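Local coordinates for protein beta-galacturonidase (Eisenbergiella tayi, PDB 6NCW) that cleaves beta-linked galacturonic acid residues from its substrates, as a member of glycoside hydrolase family 2, at residues R11-L16 against V143-G148; N67-F72 against P97-L102; C379-E384 against S408-F413; Y385-Y390 against D416-Y421. One frame throughout, in Å; residues are numbered along the deposited sequence.

Contact 1 (R11-L16 against V143-G148); sequences RKTAEL and VLEELG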
loop_
_atom_site.group_PDB
_atom_site.type_symbol
_atom_site.label_atom_id
_atom_site.label_comp_id
_atom_site.label_asym_id
_atom_site.label_seq_id
_atom_site.Cartn_x
_atom_site.Cartn_y
_atom_site.Cartn_z
ATOM N N ARG A 11 32.362 28.011 31.312
ATOM C CA ARG A 11 31.372 27.431 32.209
ATOM C C ARG A 11 31.422 25.906 32.146
ATOM O O ARG A 11 31.607 25.324 31.073
ATOM C CB ARG A 11 29.971 27.935 31.855
ATOM C CG ARG A 11 28.873 27.504 32.827
ATOM C CD ARG A 11 27.500 27.970 32.339
ATOM N NE ARG A 11 27.502 29.396 32.031
ATOM C CZ ARG A 11 26.423 30.098 31.698
ATOM N NH1 ARG A 11 25.234 29.508 31.615
ATOM N NH2 ARG A 11 26.534 31.394 31.441
ATOM N N LYS A 12 31.287 25.267 33.314
ATOM C CA LYS A 12 31.235 23.809 33.403
ATOM C C LYS A 12 29.817 23.358 33.085
ATOM O O LYS A 12 28.877 23.704 33.816
ATOM C CB LYS A 12 31.635 23.303 34.792
ATOM C CG LYS A 12 32.619 24.169 35.566
ATOM C CD LYS A 12 32.947 23.556 36.949
ATOM C CE LYS A 12 33.678 24.559 37.875
ATOM N NZ LYS A 12 32.777 25.606 38.483
ATOM N N THR A 13 29.659 22.624 31.983
ATOM C CA THR A 13 28.362 22.140 31.535
ATOM C C THR A 13 28.484 20.678 31.137
ATOM O O THR A 13 29.558 20.205 30.763
ATOM C CB THR A 13 27.811 22.941 30.326
ATOM O OG1 THR A 13 28.526 22.572 29.143
ATOM C CG2 THR A 13 27.963 24.429 30.535
ATOM N N ALA A 14 27.360 19.968 31.199
ATOM C CA ALA A 14 27.314 18.571 30.780
ATOM C C ALA A 14 25.893 18.229 30.352
ATOM O O ALA A 14 24.930 18.614 31.021
ATOM C CB ALA A 14 27.772 17.641 31.911
ATOM N N GLU A 15 25.760 17.491 29.254
ATOM C CA GLU A 15 24.438 17.120 28.756
ATOM C C GLU A 15 23.880 15.969 29.585
ATOM O O GLU A 15 24.498 14.905 29.686
ATOM C CB GLU A 15 24.492 16.737 27.266
ATOM C CG GLU A 15 23.112 16.808 26.603
ATOM C CD GLU A 15 23.048 16.326 25.143
ATOM O OE1 GLU A 15 24.061 16.402 24.414
ATOM O OE2 GLU A 15 21.946 15.878 24.719
ATOM N N LEU A 16 22.711 16.177 30.190
ATOM C CA LEU A 16 21.994 15.088 30.837
ATOM C C LEU A 16 21.111 14.289 29.879
ATOM O O LEU A 16 20.671 13.177 30.229
ATOM C CB LEU A 16 21.144 15.645 31.974
ATOM C CG LEU A 16 22.006 16.230 33.108
ATOM C CD1 LEU A 16 21.137 16.469 34.319
ATOM C CD2 LEU A 16 23.145 15.284 33.433
ATOM N N VAL A 143 20.515 20.115 30.038
ATOM C CA VAL A 143 21.895 20.529 30.282
ATOM C C VAL A 143 22.063 20.877 31.755
ATOM O O VAL A 143 21.276 21.657 32.304
ATOM C CB VAL A 143 22.305 21.734 29.414
ATOM C CG1 VAL A 143 23.742 22.148 29.746
ATOM C CG2 VAL A 143 22.207 21.386 27.948
ATOM N N LEU A 144 23.093 20.305 32.387
ATOM C CA LEU A 144 23.496 20.657 33.747
ATOM C C LEU A 144 24.707 21.581 33.689
ATOM O O LEU A 144 25.710 21.251 33.057
ATOM C CB LEU A 144 23.846 19.416 34.569
ATOM C CG LEU A 144 24.546 19.708 35.921
ATOM C CD1 LEU A 144 23.594 20.336 36.930
ATOM C CD2 LEU A 144 25.206 18.443 36.510
ATOM N N GLU A 145 24.604 22.732 34.345
ATOM C CA GLU A 145 25.665 23.725 34.396
ATOM C C GLU A 145 26.007 24.004 35.852
ATOM O O GLU A 145 25.112 24.184 36.684
ATOM C CB GLU A 145 25.246 25.023 33.711
ATOM C CG GLU A 145 24.892 24.870 32.242
ATOM C CD GLU A 145 24.357 26.159 31.665
ATOM O OE1 GLU A 145 24.022 27.044 32.476
ATOM O OE2 GLU A 145 24.264 26.294 30.421
ATOM N N GLU A 146 27.298 24.033 36.153
ATOM C CA GLU A 146 27.788 24.376 37.479
ATOM C C GLU A 146 28.267 25.818 37.434
ATOM O O GLU A 146 29.130 26.164 36.622
ATOM C CB GLU A 146 28.885 23.408 37.927
ATOM C CG GLU A 146 28.277 22.134 38.522
ATOM C CD GLU A 146 29.281 21.096 38.992
ATOM O OE1 GLU A 146 29.904 21.291 40.063
ATOM O OE2 GLU A 146 29.420 20.062 38.293
ATOM N N LEU A 147 27.668 26.664 38.265
ATOM C CA LEU A 147 27.891 28.100 38.216
ATOM C C LEU A 147 28.749 28.557 39.391
ATOM O O LEU A 147 28.992 27.821 40.356
ATOM C CB LEU A 147 26.559 28.849 38.233
ATOM C CG LEU A 147 25.555 28.445 37.146
ATOM C CD1 LEU A 147 24.255 29.170 37.375
ATOM C CD2 LEU A 147 26.120 28.777 35.777
ATOM N N GLY A 148 29.195 29.799 39.293
ATOM C CA GLY A 148 29.839 30.499 40.370
ATOM C C GLY A 148 28.893 31.467 41.041
ATOM O O GLY A 148 27.714 31.161 41.269
HETATM O O HOH W 1 31.109 27.122 35.627
#
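The guanidinium of R11 has the methyl CD2 of L147 over one face and the carboxylate of E145 at its edge. NH1 reaches E145 OE1 at 2.9 Å in a salt bridge that lies close to the guanidinium plane, whereas the carboxylate, turned 84° from that plane, is met from above its own. R11 gets there with CG anti to the backbone N (chi1 -174°) and a bend at chi3; its length lets it lay CD 3.8 Å from L147 CD2 and still bring its charge to E145. Both ends have second partners, R11 NE with D245 and E145 OE1 with R69. This is an antiparallel pairing in the four-stranded sheet of the N-terminal beta-sandwich domain, where 12-15 is an outermost strand and 142-147 continues the pairing to 68-72. Backbone bonds run from A14 N to L144 O and from L144 N to A14 O, each 2.8 Å. T13 CG2 lies alongside E145 CG at 3.5 Å, so a beta-branched residue shields the acid's aliphatic stem. The side chains of L16 and L144 cross obliquely, L16 CG 4.0 Å from L144 CB, apolar groups that L70 also covers.

Contact 2 (N67-F72 against P97-L102); sequences NIRLEF and PFDVVL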
loop_
_atom_site.group_PDB
_atom_site.type_symbol
_atom_site.label_atom_id
_atom_site.label_comp_id
_atom_site.label_asym_id
_atom_site.label_seq_id
_atom_site.Cartn_x
_atom_site.Cartn_y
_atom_site.Cartn_z
ATOM N N ASN A 67 26.320 26.223 43.188
ATOM C CA ASN A 67 25.235 26.801 42.409
ATOM C C ASN A 67 25.142 26.102 41.055
ATOM O O ASN A 67 26.130 26.034 40.312
ATOM C CB ASN A 67 25.459 28.300 42.202
ATOM C CG ASN A 67 25.313 29.106 43.476
ATOM O OD1 ASN A 67 24.693 28.670 44.448
ATOM N ND2 ASN A 67 25.880 30.302 43.468
ATOM N N ILE A 68 23.950 25.600 40.726
ATOM C CA ILE A 68 23.739 24.878 39.479
ATOM C C ILE A 68 22.573 25.480 38.702
ATOM O O ILE A 68 21.679 26.129 39.255
ATOM C CB ILE A 68 23.483 23.375 39.704
ATOM C CG1 ILE A 68 22.120 23.154 40.356
ATOM C CG2 ILE A 68 24.613 22.756 40.522
ATOM C CD1 ILE A 68 21.672 21.692 40.379
ATOM N N ARG A 69 22.592 25.231 37.397
ATOM C CA ARG A 69 21.506 25.584 36.497
ATOM C C ARG A 69 21.180 24.352 35.673
ATOM O O ARG A 69 22.071 23.768 35.045
ATOM C CB ARG A 69 21.903 26.758 35.599
ATOM C CG ARG A 69 20.844 27.223 34.622
ATOM C CD ARG A 69 21.421 28.335 33.745
ATOM N NE ARG A 69 20.486 28.751 32.712
ATOM C CZ ARG A 69 20.659 28.549 31.411
ATOM N NH1 ARG A 69 21.752 27.938 30.963
ATOM N NH2 ARG A 69 19.728 28.964 30.555
ATOM N N LEU A 70 19.924 23.936 35.701
ATOM C CA LEU A 70 19.419 22.907 34.799
ATOM C C LEU A 70 18.636 23.594 33.689
ATOM O O LEU A 70 17.622 24.244 33.963
ATOM C CB LEU A 70 18.530 21.913 35.539
ATOM C CG LEU A 70 19.225 21.104 36.627
ATOM C CD1 LEU A 70 18.233 20.775 37.732
ATOM C CD2 LEU A 70 19.792 19.839 36.026
ATOM N N GLU A 71 19.110 23.473 32.447
ATOM C CA GLU A 71 18.379 23.999 31.302
ATOM C C GLU A 71 17.627 22.878 30.591
ATOM O O GLU A 71 18.216 21.853 30.222
ATOM C CB GLU A 71 19.286 24.715 30.304
ATOM C CG GLU A 71 18.433 25.325 29.159
ATOM C CD GLU A 71 19.236 26.055 28.107
ATOM O OE1 GLU A 71 20.476 25.898 28.071
ATOM O OE2 GLU A 71 18.604 26.783 27.301
ATOM N N PHE A 72 16.331 23.081 30.405
ATOM C CA PHE A 72 15.473 22.165 29.658
ATOM C C PHE A 72 15.089 22.812 28.333
ATOM O O PHE A 72 14.470 23.882 28.319
ATOM C CB PHE A 72 14.240 21.810 30.477
ATOM C CG PHE A 72 14.569 21.064 31.739
ATOM C CD1 PHE A 72 14.926 21.755 32.893
ATOM C CD2 PHE A 72 14.557 19.675 31.761
ATOM C CE1 PHE A 72 15.254 21.061 34.062
ATOM C CE2 PHE A 72 14.890 18.978 32.930
ATOM C CZ PHE A 72 15.238 19.677 34.075
ATOM N N PRO A 97 12.442 26.806 25.550
ATOM C CA PRO A 97 13.318 26.344 26.634
ATOM C C PRO A 97 13.054 27.103 27.926
ATOM O O PRO A 97 12.474 28.192 27.938
ATOM C CB PRO A 97 14.729 26.632 26.103
ATOM C CG PRO A 97 14.552 27.755 25.138
ATOM C CD PRO A 97 13.133 27.702 24.604
ATOM N N PHE A 98 13.452 26.478 29.027
ATOM C CA PHE A 98 13.336 27.079 30.355
ATOM C C PHE A 98 14.475 26.539 31.206
ATOM O O PHE A 98 15.171 25.602 30.809
ATOM C CB PHE A 98 11.965 26.800 31.012
ATOM C CG PHE A 98 11.676 25.313 31.286
ATOM C CD1 PHE A 98 11.216 24.476 30.275
ATOM C CD2 PHE A 98 11.836 24.780 32.559
ATOM C CE1 PHE A 98 10.925 23.134 30.527
ATOM C CE2 PHE A 98 11.557 23.444 32.825
ATOM C CZ PHE A 98 11.095 22.613 31.803
ATOM N N ASP A 99 14.680 27.138 32.380
ATOM C CA ASP A 99 15.757 26.668 33.245
ATOM C C ASP A 99 15.336 26.683 34.712
ATOM O O ASP A 99 14.386 27.363 35.111
ATOM C CB ASP A 99 17.065 27.476 33.042
ATOM C CG ASP A 99 16.979 28.936 33.534
ATOM O OD1 ASP A 99 16.028 29.319 34.247
ATOM O OD2 ASP A 99 17.893 29.715 33.192
ATOM N N VAL A 100 16.066 25.903 35.507
ATOM C CA VAL A 100 15.959 25.882 36.960
ATOM C C VAL A 100 17.331 26.218 37.513
ATOM O O VAL A 100 18.333 25.626 37.092
ATOM C CB VAL A 100 15.493 24.513 37.483
ATOM C CG1 VAL A 100 15.458 24.506 39.003
ATOM C CG2 VAL A 100 14.131 24.164 36.907
ATOM N N VAL A 101 17.379 27.173 38.437
ATOM C CA VAL A 101 18.621 27.598 39.074
ATOM C C VAL A 101 18.548 27.257 40.557
ATOM O O VAL A 101 17.561 27.577 41.226
ATOM C CB VAL A 101 18.877 29.098 38.862
ATOM C CG1 VAL A 101 20.118 29.524 39.633
ATOM C CG2 VAL A 101 19.034 29.387 37.366
ATOM N N LEU A 102 19.587 26.596 41.062
ATOM C CA LEU A 102 19.611 26.099 42.430
ATOM C C LEU A 102 20.859 26.601 43.131
ATOM O O LEU A 102 21.974 26.406 42.636
ATOM C CB LEU A 102 19.581 24.574 42.474
ATOM C CG LEU A 102 18.212 23.986 42.171
ATOM C CD1 LEU A 102 18.256 22.481 42.308
ATOM C CD2 LEU A 102 17.181 24.606 43.101
#
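Strands 68-72 and 98-102 run antiparallel at 165°, with I68-L102, L70-V100 and F72-F98 as hydrogen-bonded pairs and R69-V101 and E71-D99 the non-hydrogen-bonded ones between. R69 stretches out from CG to NE and crosses D99 at about a right angle. Its NE donates to the anti lone pair of D99 OD2 at 2.8 Å, nearly straight (162°), while NH2 adds a weak bond of 3.3 Å to the same oxygen. Chi1 of 69° puts D99 CG between the backbone N and the carbonyl carbon, bringing OD2 to R69 NE. E71 CB lies over a guanidinium face, and its carboxylate pairs with K73; with E145 beyond, R69 stands between acids on the strands flanking its own. These charges occupy one face of the sheet; the other, with L70, F72, F98 and V100, turns into the apolar interior of the beta-sandwich and meets V81 and V83 of the opposing sheet. F72 CB sits over the F98 ring, 3.7 Å from its centroid, a CH-pi contact, while the near-parallel rings are slid apart, centroids separated by 5.2 Å. I68 CG1 lies 3.6 Å from L102 CB, the branched aliphatic side chains side by side and pointing the same way.

Contact 3 (C379-E384 against S408-F413); sequences CASDTE and SASCRF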
loop_
_atom_site.group_PDB
_atom_site.type_symbol
_atom_site.label_atom_id
_atom_site.label_comp_id
_atom_site.label_asym_id
_atom_site.label_seq_id
_atom_site.Cartn_x
_atom_site.Cartn_y
_atom_site.Cartn_z
ATOM N N CYS A 379 -6.016 32.470 14.358
ATOM C CA CYS A 379 -6.821 32.765 15.536
ATOM C C CYS A 379 -7.887 33.809 15.174
ATOM O O CYS A 379 -8.095 34.131 13.995
ATOM C CB CYS A 379 -5.906 33.143 16.700
ATOM S SG CYS A 379 -4.874 31.711 17.204
ATOM N N ALA A 380 -8.619 34.314 16.173
ATOM C CA ALA A 380 -9.870 35.041 15.904
ATOM C C ALA A 380 -9.620 36.534 15.644
ATOM O O ALA A 380 -10.083 37.414 16.375
ATOM C CB ALA A 380 -10.854 34.832 17.050
ATOM N N SER A 381 -8.901 36.814 14.552
ATOM C CA SER A 381 -8.533 38.175 14.170
ATOM C C SER A 381 -9.686 38.967 13.560
ATOM O O SER A 381 -9.490 40.134 13.189
ATOM C CB SER A 381 -7.372 38.147 13.180
ATOM O OG SER A 381 -7.728 37.424 12.030
ATOM N N ASP A 382 -10.867 38.368 13.441
ATOM C CA ASP A 382 -12.071 39.049 12.991
ATOM C C ASP A 382 -12.944 39.542 14.143
ATOM O O ASP A 382 -14.051 40.025 13.898
ATOM C CB ASP A 382 -12.890 38.111 12.102
ATOM C CG ASP A 382 -13.321 36.843 12.838
ATOM O OD1 ASP A 382 -12.658 36.438 13.824
ATOM O OD2 ASP A 382 -14.325 36.241 12.427
ATOM N N THR A 383 -12.485 39.424 15.388
ATOM C CA THR A 383 -13.278 39.793 16.549
ATOM C C THR A 383 -12.571 40.887 17.342
ATOM O O THR A 383 -11.348 41.014 17.312
ATOM C CB THR A 383 -13.517 38.593 17.470
ATOM O OG1 THR A 383 -12.252 38.154 18.004
ATOM C CG2 THR A 383 -14.202 37.448 16.704
ATOM N N GLU A 384 -13.360 41.664 18.086
ATOM C CA GLU A 384 -12.782 42.717 18.908
ATOM C C GLU A 384 -11.861 42.143 19.986
ATOM O O GLU A 384 -10.754 42.656 20.204
ATOM C CB GLU A 384 -13.889 43.566 19.532
ATOM C CG GLU A 384 -13.435 44.361 20.777
ATOM C CD GLU A 384 -12.270 45.311 20.484
ATOM O OE1 GLU A 384 -12.163 45.771 19.323
ATOM O OE2 GLU A 384 -11.460 45.580 21.414
ATOM N N SER A 408 1.146 37.529 10.850
ATOM C CA SER A 408 0.273 36.479 11.365
ATOM C C SER A 408 -0.395 35.829 10.162
ATOM O O SER A 408 -0.913 36.541 9.301
ATOM C CB SER A 408 -0.794 37.044 12.309
ATOM O OG SER A 408 -1.705 36.032 12.720
ATOM N N ALA A 409 -0.383 34.494 10.099
ATOM C CA ALA A 409 -1.086 33.772 9.038
ATOM C C ALA A 409 -2.590 33.825 9.301
ATOM O O ALA A 409 -3.084 33.203 10.246
ATOM C CB ALA A 409 -0.588 32.332 8.954
ATOM N N SER A 410 -3.325 34.578 8.482
ATOM C CA SER A 410 -4.764 34.721 8.661
ATOM C C SER A 410 -5.549 33.767 7.775
ATOM O O SER A 410 -5.152 33.464 6.648
ATOM C CB SER A 410 -5.223 36.146 8.352
ATOM O OG SER A 410 -6.644 36.225 8.390
ATOM N N CYS A 411 -6.702 33.331 8.280
ATOM C CA CYS A 411 -7.707 32.690 7.438
ATOM C C CYS A 411 -9.032 33.444 7.450
ATOM O O CYS A 411 -10.036 32.909 6.967
ATOM C CB CYS A 411 -7.927 31.237 7.867
ATOM S SG CYS A 411 -8.580 31.109 9.528
ATOM N N ARG A 412 -9.062 34.671 7.986
ATOM C CA ARG A 412 -10.286 35.472 8.057
ATOM C C ARG A 412 -10.458 36.207 6.729
ATOM O O ARG A 412 -10.138 37.389 6.577
ATOM C CB ARG A 412 -10.241 36.437 9.239
ATOM C CG ARG A 412 -10.303 35.757 10.616
ATOM C CD ARG A 412 -11.204 34.508 10.600
ATOM N NE ARG A 412 -11.572 34.067 11.945
ATOM C CZ ARG A 412 -11.098 32.980 12.553
ATOM N NH1 ARG A 412 -10.221 32.194 11.943
ATOM N NH2 ARG A 412 -11.510 32.677 13.779
ATOM N N PHE A 413 -10.983 35.472 5.752
ATOM C CA PHE A 413 -11.085 35.917 4.366
ATOM C C PHE A 413 -11.975 37.154 4.246
ATOM O O PHE A 413 -13.203 37.040 4.272
ATOM C CB PHE A 413 -11.615 34.757 3.514
ATOM C CG PHE A 413 -11.533 34.978 2.027
ATOM C CD1 PHE A 413 -12.658 35.365 1.303
ATOM C CD2 PHE A 413 -10.352 34.750 1.343
ATOM C CE1 PHE A 413 -12.598 35.545 -0.069
ATOM C CE2 PHE A 413 -10.288 34.928 -0.032
ATOM C CZ PHE A 413 -11.416 35.321 -0.738
HETATM O O HOH W 2 -6.953 34.231 11.239
HETATM O O HOH W 3 -13.728 34.154 14.816
#
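R412 carries this contact, its guanidinium touched over a face and at the edge. C379 O stands 3.4 Å above the plane, over its centre, and should be drawn to the positive charge although none of the arginine's N-H groups is hydrogen-bonded to it. At the edge, D382 OD1 receives a weak bond from R412 NE at 3.2 Å, part of a salt bridge with the two planes 84° apart. A water reinforces the pair: it donates to D382 OD1 (2.7 Å) and accepts from R412 NH2 (2.9 Å). Chi1 (-68°, CG anti to the carbonyl carbon) sets R412 CG 3.4 Å from S381 OG, and the bend at chi2 (-35°) turns the guanidinium toward D382 and C379 O. In the second shell, S410 OG accepts from R412 N at 2.9 Å, an ST turn, and D416 is the shared partner of S381 and S410. A380 centres an inverse gamma turn in which S381 N bonds to C379 O, and T383 OG1, short enough to fold back, donates to A380 O while capping helix 384-400. Together they join the loop after strand 370-374 to the end of strand 406-410 in the TIM barrel, beside galacturonate-binding N377 and R337.

Contact 4 (Y385-Y390 against D416-Y421); sequences YGRECY and DICLGY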
loop_
_atom_site.group_PDB
_atom_site.type_symbol
_atom_site.label_atom_id
_atom_site.label_comp_id
_atom_site.label_asym_id
_atom_site.label_seq_id
_atom_site.Cartn_x
_atom_site.Cartn_y
_atom_site.Cartn_z
ATOM N N TYR A 385 -12.300 41.085 20.682
ATOM C CA TYR A 385 -11.445 40.526 21.727
ATOM C C TYR A 385 -10.198 39.894 21.118
ATOM O O TYR A 385 -9.093 40.020 21.671
ATOM C CB TYR A 385 -12.198 39.511 22.593
ATOM C CG TYR A 385 -11.241 38.802 23.533
ATOM C CD1 TYR A 385 -10.591 39.507 24.552
ATOM C CD2 TYR A 385 -10.928 37.449 23.364
ATOM C CE1 TYR A 385 -9.677 38.876 25.401
ATOM C CE2 TYR A 385 -10.019 36.808 24.203
ATOM C CZ TYR A 385 -9.395 37.529 25.223
ATOM O OH TYR A 385 -8.495 36.909 26.059
ATOM N N GLY A 386 -10.348 39.240 19.962
ATOM C CA GLY A 386 -9.181 38.770 19.230
ATOM C C GLY A 386 -8.210 39.893 18.923
ATOM O O GLY A 386 -7.006 39.771 19.165
ATOM N N ARG A 387 -8.728 41.018 18.412
ATOM C CA ARG A 387 -7.872 42.152 18.053
ATOM C C ARG A 387 -7.064 42.649 19.252
ATOM O O ARG A 387 -5.893 43.013 19.108
ATOM C CB ARG A 387 -8.728 43.285 17.470
ATOM C CG ARG A 387 -7.962 44.526 17.020
ATOM C CD ARG A 387 -8.773 45.804 17.281
ATOM N NE ARG A 387 -9.176 45.938 18.693
ATOM C CZ ARG A 387 -8.365 46.303 19.687
ATOM N NH1 ARG A 387 -7.089 46.571 19.446
ATOM N NH2 ARG A 387 -8.825 46.385 20.931
ATOM N N GLU A 388 -7.677 42.673 20.443
ATOM C CA GLU A 388 -6.956 43.102 21.640
ATOM C C GLU A 388 -5.753 42.205 21.902
ATOM O O GLU A 388 -4.667 42.693 22.226
ATOM C CB GLU A 388 -7.902 43.122 22.850
ATOM C CG GLU A 388 -7.214 43.323 24.222
ATOM C CD GLU A 388 -8.185 43.130 25.392
ATOM O OE1 GLU A 388 -9.161 43.902 25.504
ATOM O OE2 GLU A 388 -7.988 42.188 26.190
ATOM N N CYS A 389 -5.920 40.892 21.723
ATOM C CA CYS A 389 -4.805 39.958 21.882
ATOM C C CYS A 389 -3.742 40.164 20.807
ATOM O O CYS A 389 -2.544 40.181 21.109
ATOM C CB CYS A 389 -5.318 38.516 21.839
ATOM S SG CYS A 389 -6.486 38.089 23.146
ATOM N N TYR A 390 -4.150 40.261 19.534
ATOM C CA TYR A 390 -3.157 40.500 18.491
ATOM C C TYR A 390 -2.346 41.745 18.817
ATOM O O TYR A 390 -1.121 41.742 18.703
ATOM C CB TYR A 390 -3.818 40.631 17.111
ATOM C CG TYR A 390 -4.136 39.315 16.428
ATOM C CD1 TYR A 390 -3.300 38.792 15.434
ATOM C CD2 TYR A 390 -5.278 38.590 16.774
ATOM C CE1 TYR A 390 -3.610 37.578 14.794
ATOM C CE2 TYR A 390 -5.594 37.386 16.149
ATOM C CZ TYR A 390 -4.762 36.883 15.163
ATOM O OH TYR A 390 -5.093 35.686 14.571
ATOM N N ASP A 416 -10.759 40.064 8.423
ATOM C CA ASP A 416 -9.702 40.336 9.387
ATOM C C ASP A 416 -9.689 41.822 9.736
ATOM O O ASP A 416 -9.653 42.669 8.841
ATOM C CB ASP A 416 -8.353 39.915 8.789
ATOM C CG ASP A 416 -7.262 39.707 9.851
ATOM O OD1 ASP A 416 -6.714 38.586 9.919
ATOM O OD2 ASP A 416 -6.929 40.659 10.600
ATOM N N ILE A 417 -9.708 42.149 11.030
ATOM C CA ILE A 417 -9.628 43.547 11.463
ATOM C C ILE A 417 -8.267 43.869 12.087
ATOM O O ILE A 417 -8.128 44.885 12.779
ATOM C CB ILE A 417 -10.774 43.922 12.423
ATOM C CG1 ILE A 417 -10.648 43.182 13.755
ATOM C CG2 ILE A 417 -12.134 43.621 11.801
ATOM C CD1 ILE A 417 -11.722 43.541 14.769
ATOM N N CYS A 418 -7.255 43.023 11.864
ATOM C CA CYS A 418 -5.957 43.180 12.513
ATOM C C CYS A 418 -4.835 43.454 11.523
ATOM O O CYS A 418 -3.662 43.457 11.916
ATOM C CB CYS A 418 -5.602 41.936 13.335
ATOM S SG CYS A 418 -6.787 41.579 14.648
ATOM N N LEU A 419 -5.154 43.687 10.254
ATOM C CA LEU A 419 -4.096 43.811 9.265
ATOM C C LEU A 419 -3.378 45.152 9.333
ATOM O O LEU A 419 -2.344 45.314 8.676
ATOM C CB LEU A 419 -4.662 43.576 7.867
ATOM C CG LEU A 419 -5.274 42.200 7.609
ATOM C CD1 LEU A 419 -5.778 42.126 6.177
ATOM C CD2 LEU A 419 -4.271 41.054 7.913
ATOM N N GLY A 420 -3.884 46.112 10.108
ATOM C CA GLY A 420 -3.129 47.335 10.300
ATOM C C GLY A 420 -1.887 47.160 11.151
ATOM O O GLY A 420 -0.964 47.978 11.061
ATOM N N TYR A 421 -1.826 46.092 11.951
ATOM C CA TYR A 421 -0.750 45.947 12.929
ATOM C C TYR A 421 0.560 45.388 12.369
ATOM O O TYR A 421 1.623 45.908 12.721
ATOM C CB TYR A 421 -1.202 45.070 14.095
ATOM C CG TYR A 421 -2.308 45.643 14.954
ATOM C CD1 TYR A 421 -3.546 45.019 15.022
ATOM C CD2 TYR A 421 -2.097 46.776 15.744
ATOM C CE1 TYR A 421 -4.556 45.507 15.823
ATOM C CE2 TYR A 421 -3.115 47.280 16.559
ATOM C CZ TYR A 421 -4.342 46.643 16.583
ATOM O OH TYR A 421 -5.358 47.123 17.374
#
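D416 OD1 is the best-held polar atom, gripped by two hydrogen bonds, with the hydroxyls of S381 and S410, while OD2 accepts from C418 N at 2.7 Å, nearly along the C-O axis. That last bond is an Asx turn, a role a short acid suits, and it fixes the loop that offers C418 to the helix. C418 SG points at the helix and lies 3.6 Å from R387 CA. It also sits obliquely by the Y390 ring, 4.3 Å from the centroid and 31° off the normal, a sulfur-aromatic contact; a small thiol can enter where helix backbone and ring both come close. I417 CD1 covers R387 CB. Chi1 (-179°, CG anti to the backbone N) brings R387 CG to the edge of the Y421 ring, 3.7 Å from Y421 CE1. Bends at chi2 and chi3 then turn the guanidinium so that NH1 donates to Y421 OH at 2.8 Å, the oxygen near its plane, though the ring is tilted 42°. R387 NH2 pairs with E384 as well. Donation from a cation would be expected to polarise the phenol, while three bonds to D416 are consistent with an ionised carboxylate.

In the fold
Contacts 1 and 2 share one antiparallel sheet: strands 142-147 and 68-72 are neighbours, joined by backbone bonds such as V143 O to E71 N (2.8 Å), so the order across it is 12-15, 142-147, 68-72, 98-105. Contacts 3 and 4 belong to the TIM barrel, their centres about 7 Å apart and their segments alternating along the chain; D416 is the residue that ties them. The two groups are remote, the centres of contacts 1 and 3 lying about 43 Å apart. Contact 3 is nearer the pocket: the side chain of C379 is about 6 Å from that of N377, and that of R412 about 8 Å from a bound glycerol.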